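Local coordinates for SnoK (Streptomyces nogalater, PDB 5EPA), which acts as a non-heme iron carbocyclase in nogalamycin biosynthesis, binds 2-oxoglutarate together with iron, and probably depends on 2-oxoglutarate for its chemistry, at residues A[17-21]-A[41-45]; A[20-25]-A[102-107]; A[44-49]-A[97-103]; A[111-115]-A[269-273]; A[245-249]-A[259-265]. One frame throughout, in Å; residues are numbered along the deposited sequence.

Contact 1: residues A[17-21]-A[41-45]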
# COMPACT_ATOMS: atom_id res chain seq x y z
N GLY A 17 -22.70 5.69 10.74
CA GLY A 17 -21.95 6.72 11.51
C GLY A 17 -20.76 6.23 12.38
O GLY A 17 -19.87 7.03 12.69
N GLY A 18 -20.73 4.94 12.78
CA GLY A 18 -19.74 4.41 13.73
C GLY A 18 -18.41 3.79 13.25
O GLY A 18 -18.27 3.40 12.10
N PRO A 19 -17.41 3.70 14.14
CA PRO A 19 -16.11 3.17 13.72
C PRO A 19 -16.14 1.70 13.30
O PRO A 19 -16.89 0.92 13.85
CB PRO A 19 -15.23 3.31 14.98
CG PRO A 19 -16.03 4.09 15.97
CD PRO A 19 -17.47 3.98 15.58
N THR A 20 -15.32 1.34 12.33
CA THR A 20 -15.10 -0.07 12.03
C THR A 20 -13.85 -0.56 12.78
O THR A 20 -12.79 0.07 12.72
CB THR A 20 -14.92 -0.35 10.54
OG1 THR A 20 -15.95 0.30 9.80
CG2 THR A 20 -14.98 -1.84 10.29
N THR A 21 -13.99 -1.68 13.47
CA THR A 21 -12.92 -2.25 14.28
C THR A 21 -12.65 -3.67 13.78
O THR A 21 -13.45 -4.23 13.04
CB THR A 21 -13.34 -2.37 15.75
OG1 THR A 21 -14.48 -3.24 15.85
CG2 THR A 21 -13.68 -1.01 16.36
N ILE A 41 -12.67 0.03 3.91
CA ILE A 41 -13.18 -0.01 5.28
C ILE A 41 -13.26 1.42 5.84
O ILE A 41 -12.25 2.07 6.05
CB ILE A 41 -12.27 -0.84 6.17
CG1 ILE A 41 -12.07 -2.23 5.57
CG2 ILE A 41 -12.87 -0.94 7.57
CD1 ILE A 41 -13.33 -3.07 5.42
N PRO A 42 -14.47 1.91 6.09
CA PRO A 42 -14.51 3.28 6.58
C PRO A 42 -14.34 3.44 8.09
O PRO A 42 -14.64 2.52 8.88
CB PRO A 42 -15.91 3.75 6.17
CG PRO A 42 -16.71 2.51 5.95
CD PRO A 42 -15.81 1.32 5.93
N ARG A 43 -13.91 4.64 8.47
CA ARG A 43 -13.87 5.07 9.86
C ARG A 43 -13.06 4.13 10.78
O ARG A 43 -13.55 3.67 11.78
CB ARG A 43 -15.29 5.26 10.37
CG ARG A 43 -16.11 6.25 9.54
CD ARG A 43 -17.54 6.40 10.07
NE ARG A 43 -18.26 5.13 9.92
CZ ARG A 43 -18.87 4.72 8.83
NH1 ARG A 43 -18.87 5.48 7.73
NH2 ARG A 43 -19.47 3.54 8.83
N VAL A 44 -11.83 3.85 10.42
CA VAL A 44 -10.99 3.02 11.22
C VAL A 44 -10.28 3.89 12.26
O VAL A 44 -10.20 3.52 13.43
CB VAL A 44 -9.97 2.25 10.38
CG1 VAL A 44 -9.11 1.38 11.25
CG2 VAL A 44 -10.67 1.41 9.31
N LEU A 45 -9.76 5.04 11.80
CA LEU A 45 -9.15 6.06 12.64
C LEU A 45 -10.09 7.20 12.92
O LEU A 45 -10.78 7.68 12.02
CB LEU A 45 -7.93 6.65 11.95
CG LEU A 45 -6.83 5.67 11.58
CD1 LEU A 45 -5.69 6.43 10.95
CD2 LEU A 45 -6.31 4.92 12.82
O HOH W 1 -11.60 1.50 14.48

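Contact 2: residues A[20-25]-A[102-107]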
# COMPACT_ATOMS: atom_id res chain seq x y z
N THR A 20 -15.32 1.34 12.33
CA THR A 20 -15.10 -0.07 12.03
C THR A 20 -13.85 -0.56 12.78
O THR A 20 -12.79 0.07 12.72
CB THR A 20 -14.92 -0.35 10.54
OG1 THR A 20 -15.95 0.30 9.80
CG2 THR A 20 -14.98 -1.84 10.29
N THR A 21 -13.99 -1.68 13.47
CA THR A 21 -12.92 -2.25 14.28
C THR A 21 -12.65 -3.67 13.78
O THR A 21 -13.45 -4.23 13.04
CB THR A 21 -13.34 -2.37 15.75
OG1 THR A 21 -14.48 -3.24 15.85
CG2 THR A 21 -13.68 -1.01 16.36
N ALA A 22 -11.57 -4.26 14.27
CA ALA A 22 -11.29 -5.66 13.94
C ALA A 22 -12.39 -6.59 14.42
O ALA A 22 -12.67 -7.61 13.81
CB ALA A 22 -9.97 -6.09 14.55
N GLU A 23 -13.00 -6.25 15.55
CA GLU A 23 -14.00 -7.09 16.18
C GLU A 23 -15.33 -7.04 15.41
O GLU A 23 -16.02 -8.04 15.32
CB GLU A 23 -14.23 -6.65 17.65
CG GLU A 23 -15.13 -7.57 18.47
CD GLU A 23 -16.64 -7.19 18.43
OE1 GLU A 23 -17.04 -6.04 18.11
OE2 GLU A 23 -17.47 -8.08 18.71
N ASN A 24 -15.72 -5.86 14.93
CA ASN A 24 -17.07 -5.69 14.33
C ASN A 24 -17.05 -5.77 12.80
O ASN A 24 -18.06 -5.62 12.15
CB ASN A 24 -17.77 -4.39 14.83
CG ASN A 24 -17.17 -3.11 14.23
OD1 ASN A 24 -16.52 -3.12 13.20
ND2 ASN A 24 -17.40 -2.01 14.90
N LEU A 25 -15.86 -5.95 12.24
CA LEU A 25 -15.72 -6.13 10.80
C LEU A 25 -16.65 -7.23 10.30
O LEU A 25 -16.67 -8.33 10.86
CB LEU A 25 -14.27 -6.48 10.49
CG LEU A 25 -13.91 -6.78 9.03
CD1 LEU A 25 -13.77 -5.51 8.21
CD2 LEU A 25 -12.61 -7.57 8.97
N GLY A 102 -5.29 -5.49 13.03
CA GLY A 102 -6.23 -6.59 13.32
C GLY A 102 -7.20 -6.88 12.15
O GLY A 102 -7.54 -8.04 11.89
N ILE A 103 -7.64 -5.83 11.47
CA ILE A 103 -8.47 -5.99 10.28
C ILE A 103 -7.67 -6.66 9.19
O ILE A 103 -8.15 -7.56 8.53
CB ILE A 103 -9.05 -4.64 9.79
CG1 ILE A 103 -10.14 -4.17 10.76
CG2 ILE A 103 -9.63 -4.76 8.39
CD1 ILE A 103 -10.48 -2.70 10.62
N ALA A 104 -6.43 -6.22 9.01
CA ALA A 104 -5.53 -6.82 8.00
C ALA A 104 -5.37 -8.31 8.20
O ALA A 104 -5.46 -9.09 7.26
CB ALA A 104 -4.16 -6.18 8.06
N LEU A 105 -5.24 -8.69 9.45
CA LEU A 105 -5.13 -10.08 9.82
C LEU A 105 -6.38 -10.89 9.46
O LEU A 105 -6.30 -12.02 8.97
CB LEU A 105 -4.83 -10.18 11.33
CG LEU A 105 -4.24 -11.45 11.87
CD1 LEU A 105 -2.95 -11.81 11.15
CD2 LEU A 105 -3.96 -11.29 13.37
N ARG A 106 -7.54 -10.33 9.72
CA ARG A 106 -8.80 -11.02 9.40
C ARG A 106 -8.99 -11.14 7.89
O ARG A 106 -9.44 -12.15 7.39
CB ARG A 106 -9.99 -10.32 10.06
CG ARG A 106 -10.06 -10.61 11.55
CD ARG A 106 -11.41 -10.33 12.22
NE ARG A 106 -12.53 -10.91 11.47
CZ ARG A 106 -13.81 -10.59 11.63
NH1 ARG A 106 -14.19 -9.66 12.51
NH2 ARG A 106 -14.74 -11.20 10.89
N LEU A 107 -8.62 -10.10 7.17
CA LEU A 107 -8.75 -10.10 5.73
C LEU A 107 -7.81 -11.14 5.12
O LEU A 107 -8.21 -11.92 4.24
CB LEU A 107 -8.47 -8.72 5.17
CG LEU A 107 -9.49 -7.62 5.52
CD1 LEU A 107 -9.06 -6.29 4.95
CD2 LEU A 107 -10.89 -7.92 4.99

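Contact 3: residues A[44-49]-A[97-103]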
# COMPACT_ATOMS: atom_id res chain seq x y z
N VAL A 44 -11.83 3.85 10.42
CA VAL A 44 -10.99 3.02 11.22
C VAL A 44 -10.28 3.89 12.26
O VAL A 44 -10.20 3.52 13.43
CB VAL A 44 -9.97 2.25 10.38
CG1 VAL A 44 -9.11 1.38 11.25
CG2 VAL A 44 -10.67 1.41 9.31
N LEU A 45 -9.76 5.04 11.80
CA LEU A 45 -9.15 6.06 12.64
C LEU A 45 -10.09 7.20 12.92
O LEU A 45 -10.78 7.68 12.02
CB LEU A 45 -7.93 6.65 11.95
CG LEU A 45 -6.83 5.67 11.58
CD1 LEU A 45 -5.69 6.43 10.95
CD2 LEU A 45 -6.31 4.92 12.82
N SER A 46 -10.08 7.68 14.15
CA SER A 46 -10.83 8.85 14.55
C SER A 46 -10.17 10.13 14.00
O SER A 46 -9.02 10.12 13.57
CB SER A 46 -10.85 8.95 16.09
OG SER A 46 -9.53 9.16 16.57
N GLU A 47 -10.91 11.23 14.05
CA GLU A 47 -10.39 12.56 13.64
C GLU A 47 -9.13 12.91 14.43
O GLU A 47 -8.16 13.41 13.88
CB GLU A 47 -11.50 13.62 13.77
CG GLU A 47 -12.56 13.37 12.72
CD GLU A 47 -13.81 14.24 12.87
OE1 GLU A 47 -14.27 14.47 14.02
OE2 GLU A 47 -14.33 14.69 11.81
N THR A 48 -9.15 12.61 15.71
CA THR A 48 -8.02 12.88 16.58
C THR A 48 -6.79 12.09 16.15
O THR A 48 -5.70 12.65 16.06
CB THR A 48 -8.39 12.54 18.02
OG1 THR A 48 -9.45 13.39 18.43
CG2 THR A 48 -7.17 12.72 18.99
N GLU A 49 -6.95 10.80 15.91
CA GLU A 49 -5.83 9.96 15.43
C GLU A 49 -5.28 10.40 14.08
O GLU A 49 -4.09 10.44 13.89
CB GLU A 49 -6.24 8.50 15.33
CG GLU A 49 -6.45 7.79 16.68
CD GLU A 49 -7.07 6.40 16.52
OE1 GLU A 49 -8.18 6.27 15.90
OE2 GLU A 49 -6.45 5.44 16.99
N HIS A 97 -1.33 -0.45 14.80
CA HIS A 97 -2.61 -0.01 15.31
C HIS A 97 -3.48 -1.25 15.48
O HIS A 97 -3.51 -2.11 14.59
CB HIS A 97 -3.27 0.97 14.33
CG HIS A 97 -4.47 1.67 14.88
ND1 HIS A 97 -5.74 1.16 14.75
CD2 HIS A 97 -4.60 2.85 15.53
CE1 HIS A 97 -6.60 1.98 15.34
NE2 HIS A 97 -5.93 3.02 15.81
N PRO A 98 -4.19 -1.37 16.62
CA PRO A 98 -4.94 -2.61 16.84
C PRO A 98 -6.05 -2.85 15.83
O PRO A 98 -6.29 -3.98 15.45
CB PRO A 98 -5.55 -2.42 18.24
CG PRO A 98 -4.69 -1.36 18.89
CD PRO A 98 -4.20 -0.48 17.80
N GLU A 99 -6.73 -1.79 15.41
CA GLU A 99 -7.81 -1.98 14.48
C GLU A 99 -7.30 -2.18 13.06
O GLU A 99 -7.72 -3.11 12.36
CB GLU A 99 -8.83 -0.83 14.57
CG GLU A 99 -9.29 -0.50 16.00
CD GLU A 99 -9.75 -1.69 16.82
OE1 GLU A 99 -9.93 -2.84 16.30
OE2 GLU A 99 -9.98 -1.49 18.03
N ILE A 100 -6.39 -1.34 12.60
CA ILE A 100 -5.89 -1.47 11.24
C ILE A 100 -5.23 -2.84 11.04
O ILE A 100 -5.48 -3.49 10.04
CB ILE A 100 -4.88 -0.36 10.88
CG1 ILE A 100 -5.53 1.02 10.94
CG2 ILE A 100 -4.30 -0.61 9.50
CD1 ILE A 100 -4.54 2.17 10.77
N SER A 101 -4.32 -3.21 11.96
CA SER A 101 -3.52 -4.41 11.78
C SER A 101 -4.38 -5.62 12.09
O SER A 101 -4.25 -6.66 11.46
CB SER A 101 -2.23 -4.41 12.65
OG SER A 101 -2.51 -4.42 14.02
N GLY A 102 -5.29 -5.49 13.03
CA GLY A 102 -6.23 -6.59 13.32
C GLY A 102 -7.20 -6.88 12.15
O GLY A 102 -7.54 -8.04 11.89
N ILE A 103 -7.64 -5.83 11.47
CA ILE A 103 -8.47 -5.99 10.28
C ILE A 103 -7.67 -6.66 9.19
O ILE A 103 -8.15 -7.56 8.53
CB ILE A 103 -9.05 -4.64 9.79
CG1 ILE A 103 -10.14 -4.17 10.76
CG2 ILE A 103 -9.63 -4.76 8.39
CD1 ILE A 103 -10.48 -2.70 10.62

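Contact 4: residues A[111-115]-A[269-273]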
# COMPACT_ATOMS: atom_id res chain seq x y z
N PRO A 111 -1.04 -15.47 9.30
CA PRO A 111 -0.20 -14.60 10.12
C PRO A 111 0.60 -13.61 9.27
O PRO A 111 1.05 -13.95 8.17
CB PRO A 111 0.74 -15.58 10.86
CG PRO A 111 0.07 -16.92 10.75
CD PRO A 111 -0.64 -16.88 9.41
N LEU A 112 0.75 -12.40 9.79
CA LEU A 112 1.41 -11.33 9.10
C LEU A 112 2.51 -10.69 9.91
O LEU A 112 2.53 -10.78 11.14
CB LEU A 112 0.42 -10.25 8.78
CG LEU A 112 -0.79 -10.62 7.92
CD1 LEU A 112 -1.78 -9.48 7.95
CD2 LEU A 112 -0.40 -10.94 6.48
N ARG A 113 3.41 -10.03 9.19
CA ARG A 113 4.39 -9.13 9.77
C ARG A 113 4.32 -7.81 9.03
O ARG A 113 3.96 -7.77 7.88
CB ARG A 113 5.83 -9.65 9.61
CG ARG A 113 6.24 -10.80 10.50
CD ARG A 113 7.61 -11.32 10.10
NE ARG A 113 7.97 -12.48 10.89
CZ ARG A 113 8.44 -12.43 12.14
NH1 ARG A 113 8.59 -11.25 12.77
NH2 ARG A 113 8.74 -13.56 12.78
N VAL A 114 4.75 -6.74 9.70
CA VAL A 114 4.97 -5.47 8.99
C VAL A 114 6.26 -5.55 8.15
O VAL A 114 7.33 -5.82 8.68
CB VAL A 114 5.10 -4.30 9.96
CG1 VAL A 114 5.31 -3.01 9.20
CG2 VAL A 114 3.86 -4.19 10.81
N TYR A 115 6.12 -5.36 6.84
CA TYR A 115 7.25 -5.32 5.92
C TYR A 115 7.84 -3.93 5.89
O TYR A 115 9.05 -3.75 5.99
CB TYR A 115 6.91 -5.75 4.47
CG TYR A 115 8.00 -5.34 3.50
CD1 TYR A 115 9.25 -5.89 3.58
CD2 TYR A 115 7.82 -4.33 2.59
CE1 TYR A 115 10.29 -5.49 2.75
CE2 TYR A 115 8.85 -3.94 1.73
CZ TYR A 115 10.10 -4.53 1.85
OH TYR A 115 11.14 -4.11 1.03
N LEU A 269 12.56 -4.90 13.28
CA LEU A 269 12.22 -4.11 12.08
C LEU A 269 11.04 -4.69 11.27
O LEU A 269 10.45 -4.00 10.49
CB LEU A 269 13.44 -3.91 11.18
CG LEU A 269 14.61 -3.16 11.84
CD1 LEU A 269 15.73 -2.96 10.83
CD2 LEU A 269 14.18 -1.80 12.40
N PHE A 270 10.70 -5.94 11.52
CA PHE A 270 9.63 -6.60 10.81
C PHE A 270 8.69 -7.29 11.81
O PHE A 270 8.56 -8.50 11.83
CB PHE A 270 10.24 -7.63 9.84
CG PHE A 270 11.25 -7.04 8.87
CD1 PHE A 270 10.86 -6.16 7.90
CD2 PHE A 270 12.59 -7.38 8.94
CE1 PHE A 270 11.76 -5.60 7.01
CE2 PHE A 270 13.51 -6.84 8.05
CZ PHE A 270 13.08 -5.95 7.07
N PRO A 271 8.01 -6.50 12.65
CA PRO A 271 7.31 -7.07 13.80
C PRO A 271 6.04 -7.81 13.43
O PRO A 271 5.35 -7.44 12.48
CB PRO A 271 6.95 -5.84 14.63
CG PRO A 271 6.94 -4.71 13.63
CD PRO A 271 8.03 -5.03 12.68
N LEU A 272 5.77 -8.86 14.19
CA LEU A 272 4.57 -9.66 14.05
C LEU A 272 3.34 -8.86 14.39
O LEU A 272 3.35 -8.11 15.34
CB LEU A 272 4.57 -10.88 14.96
CG LEU A 272 5.28 -12.13 14.47
CD1 LEU A 272 5.50 -13.07 15.65
CD2 LEU A 272 4.51 -12.82 13.35
N VAL A 273 2.28 -9.04 13.59
CA VAL A 273 0.98 -8.51 13.90
C VAL A 273 0.29 -9.45 14.87
O VAL A 273 0.17 -10.65 14.59
CB VAL A 273 0.11 -8.41 12.64
CG1 VAL A 273 -1.31 -7.98 13.00
CG2 VAL A 273 0.73 -7.42 11.67
O HOH W 2 9.59 -2.58 8.69

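Contact 5: residues A[245-249]-A[259-265]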
# COMPACT_ATOMS: atom_id res chain seq x y z
N ALA A 245 7.81 -14.70 5.23
CA ALA A 245 8.47 -14.13 4.05
C ALA A 245 9.98 -14.07 4.14
O ALA A 245 10.53 -13.82 5.21
CB ALA A 245 7.96 -12.74 3.79
N THR A 246 10.64 -14.33 3.01
CA THR A 246 12.09 -14.31 2.92
C THR A 246 12.56 -13.33 1.87
O THR A 246 11.77 -12.89 1.01
CB THR A 246 12.67 -15.68 2.58
OG1 THR A 246 12.19 -16.11 1.31
CG2 THR A 246 12.31 -16.73 3.65
N TYR A 247 13.87 -13.00 1.93
CA TYR A 247 14.45 -11.94 1.08
C TYR A 247 14.82 -12.44 -0.33
O TYR A 247 15.37 -13.52 -0.53
CB TYR A 247 15.69 -11.33 1.73
CG TYR A 247 16.50 -10.47 0.82
CD1 TYR A 247 15.91 -9.44 0.10
CD2 TYR A 247 17.84 -10.70 0.65
CE1 TYR A 247 16.65 -8.66 -0.77
CE2 TYR A 247 18.60 -9.93 -0.20
CZ TYR A 247 17.99 -8.92 -0.92
OH TYR A 247 18.78 -8.16 -1.75
N ARG A 248 14.38 -11.67 -1.31
CA ARG A 248 14.66 -11.97 -2.72
C ARG A 248 15.16 -10.72 -3.42
O ARG A 248 14.40 -9.73 -3.47
CB ARG A 248 13.37 -12.44 -3.44
CG ARG A 248 13.64 -12.90 -4.85
CD ARG A 248 12.36 -13.12 -5.63
NE ARG A 248 12.67 -13.66 -6.95
CZ ARG A 248 11.76 -14.17 -7.78
NH1 ARG A 248 10.45 -14.16 -7.49
NH2 ARG A 248 12.19 -14.68 -8.94
N PRO A 249 16.38 -10.76 -3.94
CA PRO A 249 16.97 -9.55 -4.48
C PRO A 249 16.17 -8.98 -5.62
O PRO A 249 15.61 -9.72 -6.44
CB PRO A 249 18.31 -10.01 -5.01
CG PRO A 249 18.67 -11.13 -4.14
CD PRO A 249 17.37 -11.83 -3.86
N LEU A 259 20.99 -8.37 4.70
CA LEU A 259 20.44 -9.72 4.51
C LEU A 259 21.05 -10.47 3.33
O LEU A 259 21.52 -9.87 2.37
CB LEU A 259 18.93 -9.69 4.31
CG LEU A 259 18.08 -9.03 5.37
CD1 LEU A 259 16.64 -9.11 4.90
CD2 LEU A 259 18.21 -9.69 6.72
N SER A 260 21.03 -11.80 3.42
CA SER A 260 21.39 -12.67 2.30
C SER A 260 20.13 -13.25 1.67
O SER A 260 19.13 -13.47 2.36
CB SER A 260 22.28 -13.82 2.79
OG SER A 260 23.49 -13.36 3.31
N PRO A 261 20.18 -13.56 0.37
CA PRO A 261 19.02 -14.18 -0.28
C PRO A 261 18.47 -15.39 0.46
O PRO A 261 19.26 -16.24 0.90
CB PRO A 261 19.60 -14.63 -1.63
CG PRO A 261 20.68 -13.65 -1.91
CD PRO A 261 21.24 -13.21 -0.59
N GLY A 262 17.16 -15.44 0.62
CA GLY A 262 16.52 -16.53 1.33
C GLY A 262 16.41 -16.33 2.84
O GLY A 262 15.75 -17.10 3.52
N ASP A 263 17.11 -15.33 3.38
CA ASP A 263 17.01 -15.02 4.79
C ASP A 263 15.58 -14.58 5.14
O ASP A 263 14.96 -13.83 4.41
CB ASP A 263 17.97 -13.89 5.22
CG ASP A 263 19.39 -14.35 5.43
OD1 ASP A 263 19.69 -15.55 5.28
OD2 ASP A 263 20.22 -13.47 5.72
N PRO A 264 15.10 -15.03 6.31
CA PRO A 264 13.81 -14.58 6.73
C PRO A 264 13.89 -13.12 7.19
O PRO A 264 14.92 -12.70 7.69
CB PRO A 264 13.47 -15.51 7.88
CG PRO A 264 14.78 -15.92 8.44
CD PRO A 264 15.73 -15.95 7.29
N LEU A 265 12.79 -12.39 7.01
CA LEU A 265 12.66 -11.05 7.53
C LEU A 265 11.93 -11.12 8.86
O LEU A 265 10.74 -11.39 8.93
CB LEU A 265 11.92 -10.15 6.55
CG LEU A 265 12.70 -9.71 5.30
CD1 LEU A 265 12.91 -10.83 4.30
CD2 LEU A 265 11.97 -8.56 4.61

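Contact 1: residues A[17-21]-A[41-45]
Three direct hydrogen bonds and one water tie the N-terminal segment 17-21 to segment 41-45, and T20 is at the centre of them. Its amide T20 N donates to R43 O at 3.0 Å, and its hydroxyl T20 OG1 donates to P42 O at 2.7 Å, so two consecutive carbonyls of this loop are satisfied by one residue. The carbonyl of T20 faces a water instead, which donates to T20 O (2.6 Å) and to V44 O (2.7 Å). R43, in a left-handed conformation (phi 56°, psi 53°), reaches back along the surface so that R43 NE donates almost linearly to G18 O at 2.8 Å; its own amide is held by the carboxylate of D212. Apolar contact is slight, chiefly T20 CG2 against I41 CG2 at 3.6 Å. I41 ends strand 38-41, an outermost strand of the seven-stranded antiparallel sheet, so the segment closes over the exit from that edge strand in what is, for a PhyH-family protein, a cupin-type double-stranded beta-helix.

Contact 2: residues A[20-25]-A[102-107]
L25, R106 and I103 bury the most surface where the N-terminal segment 20-25, a loop, meets helix 98-108. L25 points at the helix, and its CD2 methyl packs against I103 CG2 (4.1 Å) and L107 CD2 (4.3 Å), residues one turn apart on the same side of the helix. I103 lies along the backbone of the other segment: I103 CG1 is 3.7 Å from A22 CA, where the CA atoms of the two segments come nearest (A22 CA to I103 CA, 4.6 Å). R106 supplies the polar part. R106 NH1 donates to A22 O at 2.9 Å and, weakly, to L25 O at 3.3 Å, while L25 CB covers one face of the guanidinium. These carbonyls converge because residues 21-25 turn back on themselves, with T21 OG1 accepting from N24 N (3.0 Å) in an ST motif and N24 OD1 accepting from T21 N (2.9 Å). A22 CB sits 3.7 Å from G102 C, and a beta carbon on G102 would clash with it. Next in the chain comes helix 27-36, whose V30 touches L25 and L107; F215 of strand 213-217 supports I103 and L107 from the sheet, with I41 and V39 of strand 38-41 alongside.

Contact 3: residues A[44-49]-A[97-103]
V44 is the main bump on the 44-49 side, and it settles into a shallow hollow formed by three side chains of helix 98-108. Its CG1 methyl lies 4.0 Å from E99 CB and 3.6 Å from I100 CG1, while V44 CG2 reaches I103 CD1 at 4.3 Å, so the forked side chain spans one turn of the helix. E99 contributes its base to this hollow and sends its carboxylate elsewhere, to the amide of A22. A second bump, L45 CD2, enters the notch between H97 and I100: it rests over the face of the imidazole, 3.8 Å from the H97 ring centroid in a CH-pi contact, and touches I100 CD1 at 3.9 Å. Beneath these residues lies the large antiparallel sheet of the double-stranded beta-helix expected for a cupin-clan protein, where I100 meets A150 and I152 of strand 148-153 and Y240 of strand 233-242, and L45 also meets I152. Both helices start here. S46 and E49 form a capping box, with E49 N donating to S46 OG (3.1 Å) and S46 N to E49 OE1 (2.9 Å). H97 N-caps the other helix, its ND1 accepting a weak bond from I100 N at 3.4 Å. The two caps are joined at the ring edge, where H97 NE2 donates to E49 OE2 at 2.7 Å.

Contact 4: residues A[111-115]-A[269-273]
The side chain of L272 covers one face of the R113 guanidinium, L272 CG lying 3.8 Å from R113 NH1, while F270 O meets the same group at its edge and accepts from R113 NH1 at 2.9 Å. Between them runs a single antiparallel beta bridge, R113 with L272, by which the C-terminal segment 269-273 adds to the start of strand 112-122 in the large sheet of the cupin-type fold. The two form a non-hydrogen-bonded pair with CA atoms 4.3 Å apart, flanked by the hydrogen bonds V273 N to L112 O (3.0 Å) and V114 N to P271 O (2.9 Å). The opposite edge of strand 112-122 is taken by strand 233-242, to which R113 is bonded through M241. Side chains pack in register: L112 CB against V273 CG2 at 4.1 Å, and V114 CB against P271 CD, also 4.1 Å. V273 and L112 touch helix 98-108, on S101 and A104 respectively. Past V114 the direct pairing gives out. The F270 ring turns its edge to Y115 O, with F270 CE1 3.4 Å from that oxygen, and a water bridges the gap, donating to Y115 O at 3.0 Å and to L269 O at 2.4 Å.

Contact 5: residues A[245-249]-A[259-265]
This is a short antiparallel backbone pairing at the periphery of the protein, between the region of strand 246-247 and a returning loop, away from the iron and 2-oxoglutarate sites. T246 and P264 form the single bridge, a non-hydrogen-bonded pair with CA atoms 4.2 Å apart, bounded by hydrogen bonds L265 N to A245 O (3.2 Å) and Y247 N to D263 O (2.8 Å). One step further, G262 N donates to Y247 O at 2.9 Å. This last donor belongs to a type II beta turn, S260 to D263, closed by D263 N to S260 O (2.9 Å) and braced by S260 N donating to D263 OD2 (3.0 Å). P261 and G262 occupy its two central positions; with phi at 87° and psi at -12°, a beta carbon on G262 would jam against the preceding carbonyl. Y247 buries the most surface. L259 CB lies 4.0 Å from its CD2, P261 CD lies 4.2 Å from its CE2, and L265 CD1 packs against its CB at 3.8 Å; its hydroxyl is bonded to D253. On the other side of the strand, T246 pairs with N142 of strand 141-142. Because all three hydrogen bonds between the segments run from backbone to backbone, the pairing itself rests on the path of the main chain, with the polar side chain of D263 acting inside the turn and Y247 adding apolar cover.

How the contacts relate
Contacts 1, 2 and 3 form one continuous patch, their centres 8 to 10 Å apart: contact 1 shares T20 and T21 with contact 2 and V44 and L45 with contact 3, while contacts 2 and 3 both use helix 98-108. Contact 3 is the buried one, largely apolar with a His-carboxylate bond; contacts 1 and 2 are partly exposed and rely on arginines and a threonine meeting backbone carbonyls. Contacts 4 and 5 are instead antiparallel backbone pairings, and they touch each other through L265, which packs on F270 and Y115. Contact 4 also meets the first group, V273 touching S101 and L105 of helix 98-108. Contact 5 lies farthest out, across the chain's centre from contact 1.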